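Local atomic coordinates of probable transcriptional regulator (Rhodococcus jostii, PDB entry 3HIM), a protein that probably binds operator DNA and regulates transcription as a member of the TetR family. Residues P55-K60 against L64-L69; A78-D83 against T137-R142. All coordinates share one frame; numbering follows the deposited sequence.

Both contacts use helix 60-82, near its two ends. Contact 1 lies at its N-terminal part and packs the end of the predicted helix-turn-helix motif against the helix. Contact 2 lies at its C-terminal end and packs the helix against helix 123-149 of the TetR-like C-terminal domain. The centres of contact 1 and contact 2 are about 27 Å apart, on opposite sides of the chain's centre. The nearest atoms of contact 1 and contact 2 are about 10 Å apart, so the two do not touch. Along the chain, contact 1 closes before contact 2 opens. Helix 60-82 therefore joins the probable DNA-binding region to the C-terminal helical bundle, as in other TetR-family proteins.

Contact 1 of 2, residues P55-K60 against L64-L69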
ATOM      1  N   PRO B  55     -18.844 -24.095 -13.570  1.00 22.52           N
ATOM      2  CA  PRO B  55     -19.682 -24.586 -12.456  1.00 22.61           C
ATOM      3  C   PRO B  55     -19.462 -23.858 -11.143  1.00 22.59           C
ATOM      4  O   PRO B  55     -20.376 -23.792 -10.322  1.00 23.33           O
ATOM      5  CB  PRO B  55     -19.222 -26.035 -12.291  1.00 22.67           C
ATOM      6  CG  PRO B  55     -18.735 -26.422 -13.643  1.00 22.74           C
ATOM      7  CD  PRO B  55     -18.091 -25.196 -14.198  1.00 21.92           C
ATOM      8  N   HIS B  56     -18.255 -23.340 -10.950  1.00 22.12           N
ATOM      9  CA  HIS B  56     -17.856 -22.709  -9.699  1.00 21.78           C
ATOM     10  C   HIS B  56     -17.937 -21.200  -9.819  1.00 21.34           C
ATOM     11  O   HIS B  56     -18.390 -20.526  -8.902  1.00 21.14           O
ATOM     12  CB  HIS B  56     -16.440 -23.137  -9.322  1.00 21.73           C
ATOM     13  CG  HIS B  56     -16.310 -24.599  -9.030  1.00 22.47           C
ATOM     14  ND1 HIS B  56     -15.779 -25.497  -9.936  1.00 23.72           N
ATOM     15  CD2 HIS B  56     -16.637 -25.322  -7.931  1.00 22.90           C
ATOM     16  CE1 HIS B  56     -15.789 -26.709  -9.409  1.00 23.80           C
ATOM     17  NE2 HIS B  56     -16.305 -26.632  -8.193  1.00 23.59           N
ATOM     18  N   TYR B  57     -17.501 -20.684 -10.964  1.00 20.78           N
ATOM     19  CA  TYR B  57     -17.509 -19.260 -11.229  1.00 20.57           C
ATOM     20  C   TYR B  57     -18.010 -19.019 -12.646  1.00 20.72           C
ATOM     21  O   TYR B  57     -17.339 -19.362 -13.616  1.00 21.24           O
ATOM     22  CB  TYR B  57     -16.109 -18.669 -10.975  1.00 19.72           C
ATOM     23  CG  TYR B  57     -15.650 -18.957  -9.566  1.00 17.46           C
ATOM     24  CD1 TYR B  57     -16.227 -18.281  -8.488  1.00 17.22           C
ATOM     25  CD2 TYR B  57     -14.686 -19.932  -9.300  1.00 14.78           C
ATOM     26  CE1 TYR B  57     -15.853 -18.546  -7.186  1.00 14.47           C
ATOM     27  CE2 TYR B  57     -14.288 -20.204  -7.991  1.00 14.86           C
ATOM     28  CZ  TYR B  57     -14.888 -19.497  -6.943  1.00 15.23           C
ATOM     29  OH  TYR B  57     -14.544 -19.735  -5.650  1.00 15.39           O
ATOM     30  N   LYS B  58     -19.209 -18.459 -12.752  1.00 20.76           N
ATOM     31  CA  LYS B  58     -19.851 -18.256 -14.049  1.00 20.95           C
ATOM     32  C   LYS B  58     -19.222 -17.065 -14.783  1.00 21.12           C
ATOM     33  O   LYS B  58     -19.263 -16.987 -16.006  1.00 20.85           O
ATOM     34  CB  LYS B  58     -21.363 -18.074 -13.875  1.00 21.08           C
ATOM     35  N   THR B  59     -18.634 -16.139 -14.025  1.00 21.12           N
ATOM     36  CA  THR B  59     -17.981 -14.962 -14.608  1.00 20.55           C
ATOM     37  C   THR B  59     -16.618 -14.763 -13.961  1.00 20.22           C
ATOM     38  O   THR B  59     -16.375 -15.262 -12.834  1.00 19.89           O
ATOM     39  CB  THR B  59     -18.831 -13.669 -14.442  1.00 20.77           C
ATOM     40  OG1 THR B  59     -18.758 -13.191 -13.089  1.00 22.00           O
ATOM     41  CG2 THR B  59     -20.307 -13.920 -14.803  1.00 20.91           C
ATOM     42  N   LYS B  60     -15.741 -14.038 -14.666  1.00 19.15           N
ATOM     43  CA  LYS B  60     -14.463 -13.602 -14.106  1.00 18.64           C
ATOM     44  C   LYS B  60     -14.701 -12.814 -12.814  1.00 18.17           C
ATOM     45  O   LYS B  60     -14.007 -13.006 -11.819  1.00 17.86           O
ATOM     46  CB  LYS B  60     -13.684 -12.726 -15.102  1.00 18.50           C
ATOM     47  CG  LYS B  60     -12.170 -12.976 -15.106  1.00 19.59           C
ATOM     48  CD  LYS B  60     -11.272 -11.738 -15.389  1.00 20.09           C
ATOM     49  CE  LYS B  60     -11.728 -10.824 -16.521  1.00 19.26           C
ATOM     50  NZ  LYS B  60     -10.544 -10.272 -17.259  1.00 21.03           N
ATOM     51  N   LEU B  64     -13.168 -13.052  -8.951  1.00 16.97           N
ATOM     52  CA  LEU B  64     -12.474 -11.976  -8.256  1.00 17.01           C
ATOM     53  C   LEU B  64     -13.158 -11.669  -6.908  1.00 17.00           C
ATOM     54  O   LEU B  64     -12.489 -11.516  -5.877  1.00 16.63           O
ATOM     55  CB  LEU B  64     -12.416 -10.713  -9.126  1.00 17.29           C
ATOM     56  CG  LEU B  64     -11.908  -9.461  -8.400  1.00 17.49           C
ATOM     57  CD1 LEU B  64     -10.401  -9.591  -8.155  1.00 16.74           C
ATOM     58  CD2 LEU B  64     -12.241  -8.199  -9.197  1.00 18.92           C
ATOM     59  N   TYR B  65     -14.493 -11.582  -6.933  1.00 17.33           N
ATOM     60  CA  TYR B  65     -15.275 -11.352  -5.731  1.00 16.82           C
ATOM     61  C   TYR B  65     -15.015 -12.447  -4.711  1.00 17.25           C
ATOM     62  O   TYR B  65     -14.775 -12.142  -3.539  1.00 17.18           O
ATOM     63  CB  TYR B  65     -16.762 -11.259  -6.055  1.00 17.45           C
ATOM     64  CG  TYR B  65     -17.644 -11.244  -4.814  1.00 17.51           C
ATOM     65  CD1 TYR B  65     -17.513 -10.233  -3.850  1.00 17.35           C
ATOM     66  CD2 TYR B  65     -18.590 -12.256  -4.593  1.00 19.29           C
ATOM     67  CE1 TYR B  65     -18.304 -10.218  -2.697  1.00 19.02           C
ATOM     68  CE2 TYR B  65     -19.400 -12.250  -3.448  1.00 19.92           C
ATOM     69  CZ  TYR B  65     -19.243 -11.222  -2.510  1.00 19.81           C
ATOM     70  OH  TYR B  65     -20.014 -11.200  -1.388  1.00 21.56           O
ATOM     71  N   ALA B  66     -15.040 -13.714  -5.143  1.00 16.46           N
ATOM     72  CA  ALA B  66     -14.708 -14.801  -4.219  1.00 17.31           C
ATOM     73  C   ALA B  66     -13.321 -14.599  -3.596  1.00 16.79           C
ATOM     74  O   ALA B  66     -13.166 -14.713  -2.393  1.00 17.51           O
ATOM     75  CB  ALA B  66     -14.810 -16.179  -4.899  1.00 16.98           C
ATOM     76  N   ILE B  67     -12.325 -14.288  -4.410  1.00 16.86           N
ATOM     77  CA  ILE B  67     -10.960 -14.058  -3.914  1.00 16.48           C
ATOM     78  C   ILE B  67     -10.946 -12.904  -2.897  1.00 16.80           C
ATOM     79  O   ILE B  67     -10.384 -13.017  -1.825  1.00 16.67           O
ATOM     80  CB  ILE B  67      -9.973 -13.815  -5.099  1.00 16.53           C
ATOM     81  CG1 ILE B  67      -9.784 -15.105  -5.907  1.00 15.76           C
ATOM     82  CG2 ILE B  67      -8.612 -13.292  -4.627  1.00 14.53           C
ATOM     83  CD1 ILE B  67      -9.160 -14.903  -7.277  1.00 13.45           C
ATOM     84  N   SER B  68     -11.620 -11.812  -3.227  1.00 17.04           N
ATOM     85  CA  SER B  68     -11.576 -10.610  -2.416  1.00 16.82           C
ATOM     86  C   SER B  68     -12.342 -10.803  -1.087  1.00 16.61           C
ATOM     87  O   SER B  68     -11.900 -10.362  -0.018  1.00 16.03           O
ATOM     88  CB  SER B  68     -12.128  -9.431  -3.222  1.00 16.61           C
ATOM     89  OG  SER B  68     -12.016  -8.233  -2.483  1.00 18.14           O
ATOM     90  N   LEU B  69     -13.476 -11.477  -1.161  1.00 16.28           N
ATOM     91  CA  LEU B  69     -14.265 -11.814   0.020  1.00 16.94           C
ATOM     92  C   LEU B  69     -13.466 -12.701   0.969  1.00 17.24           C
ATOM     93  O   LEU B  69     -13.363 -12.431   2.175  1.00 16.67           O
ATOM     94  CB  LEU B  69     -15.543 -12.535  -0.417  1.00 16.46           C
ATOM     95  CG  LEU B  69     -16.528 -13.013   0.640  1.00 17.03           C
ATOM     96  CD1 LEU B  69     -17.188 -11.815   1.357  1.00 16.04           C
ATOM     97  CD2 LEU B  69     -17.583 -13.902  -0.038  1.00 16.42           C
TER
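Tyr57 leans its ring against Ala66, and this is the side-chain meeting of the contact. Its CE1 atom lies 3.5 Å from the CB of Ala66. The hydroxyl is also close, with Tyr57 OH 3.6 Å from Ala66 CB. The methyl thus sits beside the outer part of the ring, near CE1 and the hydroxyl oxygen, and its approach to the ring is oblique. In both residues the bond from CA to CB is directed toward the opposite segment. The ring of Tyr57 reaches the helix because CG lies anti to the carbonyl carbon and beside the backbone N (chi1 -57°). Tyr57 is buried, and its polar end has a partner: the OH is hydrogen-bonded to Arg22 on helix 16-32. That bond and the methyl contact together restrict where the end of the ring can lie.

The second link is a backbone one. Leu64 N donates to Lys60 O at 3.0 Å, with an N-H...O angle of 160°. It is an i to i+4 bond of the first turn of helix 60-82. The CB of Leu64 lies 3.9 Å from the same Lys60 O. The side chain of Lys60 leads away from the contact. Its NZ is hydrogen-bonded to the carbonyl oxygens of Tyr34 and Thr37, and it makes a cation-pi contact with the Tyr34 ring. Thr59 is the N-cap residue, and its OG1 caps a backbone N in the first turn of the helix.

The arrangement belongs to the TetR-type N-terminal domain. The end of the predicted helix-turn-helix motif, which includes Tyr57, is held against the next helix, 60-82, and against helix 16-32.

Contact 2 of 2, residues A78-D83 against T137-R142; sequences AITAAD and TKVFTR
This is an apolar helix-helix contact between the C-terminal end of helix 60-82 and the middle of helix 123-149. It joins the long connecting helix to the C-terminal domain. The two helix segments run nearly parallel, with 24° between their directions, and their axes are 10.2 Å apart at the closest. The nearest CA pair is Thr80 and Val139.

Ile79 and Val139 carry most of the packing. The CD1 methyl of Ile79 lies 3.7 Å from Val139 CB, and both methyls of Val139 are near it as well. The same CD1 lies 4.0 Å from Phe140 CE2, at an oblique approach to the ring. The end of Ile79 therefore rests between the branched Val139 and the CE2 atom of Phe140. CG1 of Ile79 stands between the backbone N and the carbonyl carbon (chi1 62°), and chi2 is near 180°, which carries CD1 out to the other helix. Phe140 is also packed edge-to-face with Tyr100 of helix 89-106, and Ile79 touches that tyrosine too.

At the margin, Thr80 OG1 lies 3.9 Å from Val139 CG2, and the two side chains cross at about a right angle. That hydroxyl is hydrogen-bonded to Leu76 O in its own helix.

No direct hydrogen bond crosses the contact. One water bridges it, donating to Asp83 OD2 at 3.0 Å and to Val139 O at 2.6 Å. Asp83 OD1 forms a salt bridge with Arg92. The chemistry implies a mainly apolar fit between the helices, with one water-mediated polar link just past the end of helix 60-82.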
ATOM      1  N   ALA B  78      -8.845 -13.022  11.393  1.00 16.83           N
ATOM      2  CA  ALA B  78      -7.518 -13.083  12.033  1.00 17.06           C
ATOM      3  C   ALA B  78      -7.350 -12.117  13.200  1.00 16.84           C
ATOM      4  O   ALA B  78      -6.972 -12.511  14.300  1.00 16.90           O
ATOM      5  CB  ALA B  78      -6.401 -12.860  11.004  1.00 16.81           C
ATOM      6  N   ILE B  79      -7.615 -10.841  12.956  1.00 17.23           N
ATOM      7  CA  ILE B  79      -7.441  -9.836  14.008  1.00 16.54           C
ATOM      8  C   ILE B  79      -8.534  -9.915  15.073  1.00 16.92           C
ATOM      9  O   ILE B  79      -8.304  -9.583  16.246  1.00 17.22           O
ATOM     10  CB  ILE B  79      -7.312  -8.429  13.423  1.00 16.20           C
ATOM     11  CG1 ILE B  79      -8.578  -8.003  12.661  1.00 14.90           C
ATOM     12  CG2 ILE B  79      -6.115  -8.389  12.530  1.00 15.23           C
ATOM     13  CD1 ILE B  79      -8.569  -6.471  12.279  1.00 14.24           C
ATOM     14  N   THR B  80      -9.718 -10.367  14.671  1.00 16.68           N
ATOM     15  CA  THR B  80     -10.815 -10.534  15.619  1.00 17.43           C
ATOM     16  C   THR B  80     -10.462 -11.645  16.619  1.00 17.36           C
ATOM     17  O   THR B  80     -10.477 -11.428  17.822  1.00 17.59           O
ATOM     18  CB  THR B  80     -12.148 -10.780  14.886  1.00 17.08           C
ATOM     19  OG1 THR B  80     -12.422  -9.638  14.080  1.00 17.25           O
ATOM     20  CG2 THR B  80     -13.299 -10.983  15.879  1.00 18.06           C
ATOM     21  N   ALA B  81     -10.064 -12.804  16.109  1.00 17.52           N
ATOM     22  CA  ALA B  81      -9.493 -13.864  16.959  1.00 17.82           C
ATOM     23  C   ALA B  81      -8.273 -13.387  17.767  1.00 18.17           C
ATOM     24  O   ALA B  81      -7.985 -13.926  18.828  1.00 17.91           O
ATOM     25  CB  ALA B  81      -9.115 -15.071  16.114  1.00 17.92           C
ATOM     26  N   ALA B  82      -7.547 -12.390  17.266  1.00 18.39           N
ATOM     27  CA  ALA B  82      -6.395 -11.881  18.014  1.00 18.19           C
ATOM     28  C   ALA B  82      -6.780 -10.868  19.114  1.00 18.32           C
ATOM     29  O   ALA B  82      -5.955 -10.534  19.974  1.00 18.28           O
ATOM     30  CB  ALA B  82      -5.338 -11.301  17.062  1.00 17.95           C
ATOM     31  N   ASP B  83      -8.025 -10.391  19.105  1.00 18.05           N
ATOM     32  CA  ASP B  83      -8.450  -9.414  20.106  1.00 17.91           C
ATOM     33  C   ASP B  83      -9.102 -10.090  21.318  1.00 18.00           C
ATOM     34  O   ASP B  83      -9.893 -11.013  21.166  1.00 18.36           O
ATOM     35  CB  ASP B  83      -9.389  -8.373  19.503  1.00 17.61           C
ATOM     36  CG  ASP B  83      -9.634  -7.203  20.431  1.00 18.99           C
ATOM     37  OD1 ASP B  83      -8.723  -6.811  21.221  1.00 20.92           O
ATOM     38  OD2 ASP B  83     -10.754  -6.671  20.375  1.00 18.70           O
ATOM     39  N   THR B 137     -11.228  -1.951  10.200  1.00 15.53           N
ATOM     40  CA  THR B 137     -10.716  -0.745  10.838  1.00 16.00           C
ATOM     41  C   THR B 137     -11.311  -0.605  12.238  1.00 16.13           C
ATOM     42  O   THR B 137     -10.601  -0.238  13.171  1.00 16.67           O
ATOM     43  CB  THR B 137     -11.038   0.529  10.009  1.00 16.40           C
ATOM     44  OG1 THR B 137     -10.467   0.397   8.713  1.00 17.59           O
ATOM     45  CG2 THR B 137     -10.454   1.791  10.661  1.00 14.98           C
ATOM     46  N   LYS B 138     -12.604  -0.906  12.378  1.00 15.41           N
ATOM     47  CA  LYS B 138     -13.298  -0.732  13.654  1.00 15.55           C
ATOM     48  C   LYS B 138     -12.701  -1.590  14.801  1.00 15.66           C
ATOM     49  O   LYS B 138     -12.807  -1.217  15.983  1.00 14.56           O
ATOM     50  CB  LYS B 138     -14.816  -0.971  13.505  1.00 15.48           C
ATOM     51  N   VAL B 139     -12.062  -2.714  14.444  1.00 16.13           N
ATOM     52  CA  VAL B 139     -11.377  -3.560  15.438  1.00 16.41           C
ATOM     53  C   VAL B 139     -10.291  -2.750  16.114  1.00 16.77           C
ATOM     54  O   VAL B 139     -10.102  -2.822  17.336  1.00 17.04           O
ATOM     55  CB  VAL B 139     -10.759  -4.849  14.830  1.00 16.48           C
ATOM     56  CG1 VAL B 139      -9.916  -5.608  15.890  1.00 15.82           C
ATOM     57  CG2 VAL B 139     -11.853  -5.755  14.258  1.00 16.29           C
ATOM     58  N   PHE B 140      -9.591  -1.955  15.318  1.00 16.82           N
ATOM     59  CA  PHE B 140      -8.525  -1.141  15.867  1.00 17.02           C
ATOM     60  C   PHE B 140      -9.095   0.063  16.610  1.00 16.77           C
ATOM     61  O   PHE B 140      -8.636   0.376  17.701  1.00 16.39           O
ATOM     62  CB  PHE B 140      -7.494  -0.738  14.797  1.00 16.92           C
ATOM     63  CG  PHE B 140      -6.645  -1.898  14.299  1.00 17.56           C
ATOM     64  CD1 PHE B 140      -5.726  -2.525  15.143  1.00 18.31           C
ATOM     65  CD2 PHE B 140      -6.756  -2.352  12.984  1.00 17.04           C
ATOM     66  CE1 PHE B 140      -4.932  -3.598  14.688  1.00 18.94           C
ATOM     67  CE2 PHE B 140      -5.980  -3.415  12.525  1.00 18.53           C
ATOM     68  CZ  PHE B 140      -5.062  -4.044  13.376  1.00 17.41           C
ATOM     69  N   THR B 141     -10.113   0.716  16.052  1.00 16.81           N
ATOM     70  CA  THR B 141     -10.674   1.889  16.729  1.00 17.68           C
ATOM     71  C   THR B 141     -11.251   1.531  18.109  1.00 17.32           C
ATOM     72  O   THR B 141     -11.061   2.289  19.066  1.00 17.61           O
ATOM     73  CB  THR B 141     -11.701   2.695  15.848  1.00 18.03           C
ATOM     74  OG1 THR B 141     -12.784   1.849  15.488  1.00 21.71           O
ATOM     75  CG2 THR B 141     -11.072   3.166  14.574  1.00 17.57           C
ATOM     76  N   ARG B 142     -11.915   0.374  18.216  1.00 16.95           N
ATOM     77  CA  ARG B 142     -12.417  -0.108  19.502  1.00 17.32           C
ATOM     78  C   ARG B 142     -11.276  -0.245  20.527  1.00 17.37           C
ATOM     79  O   ARG B 142     -11.385   0.251  21.648  1.00 17.92           O
ATOM     80  CB  ARG B 142     -13.179  -1.432  19.342  1.00 17.55           C
TER
HETATM   81  O   HOH W   1     -11.674  -4.387  18.710  1.00 19.60           O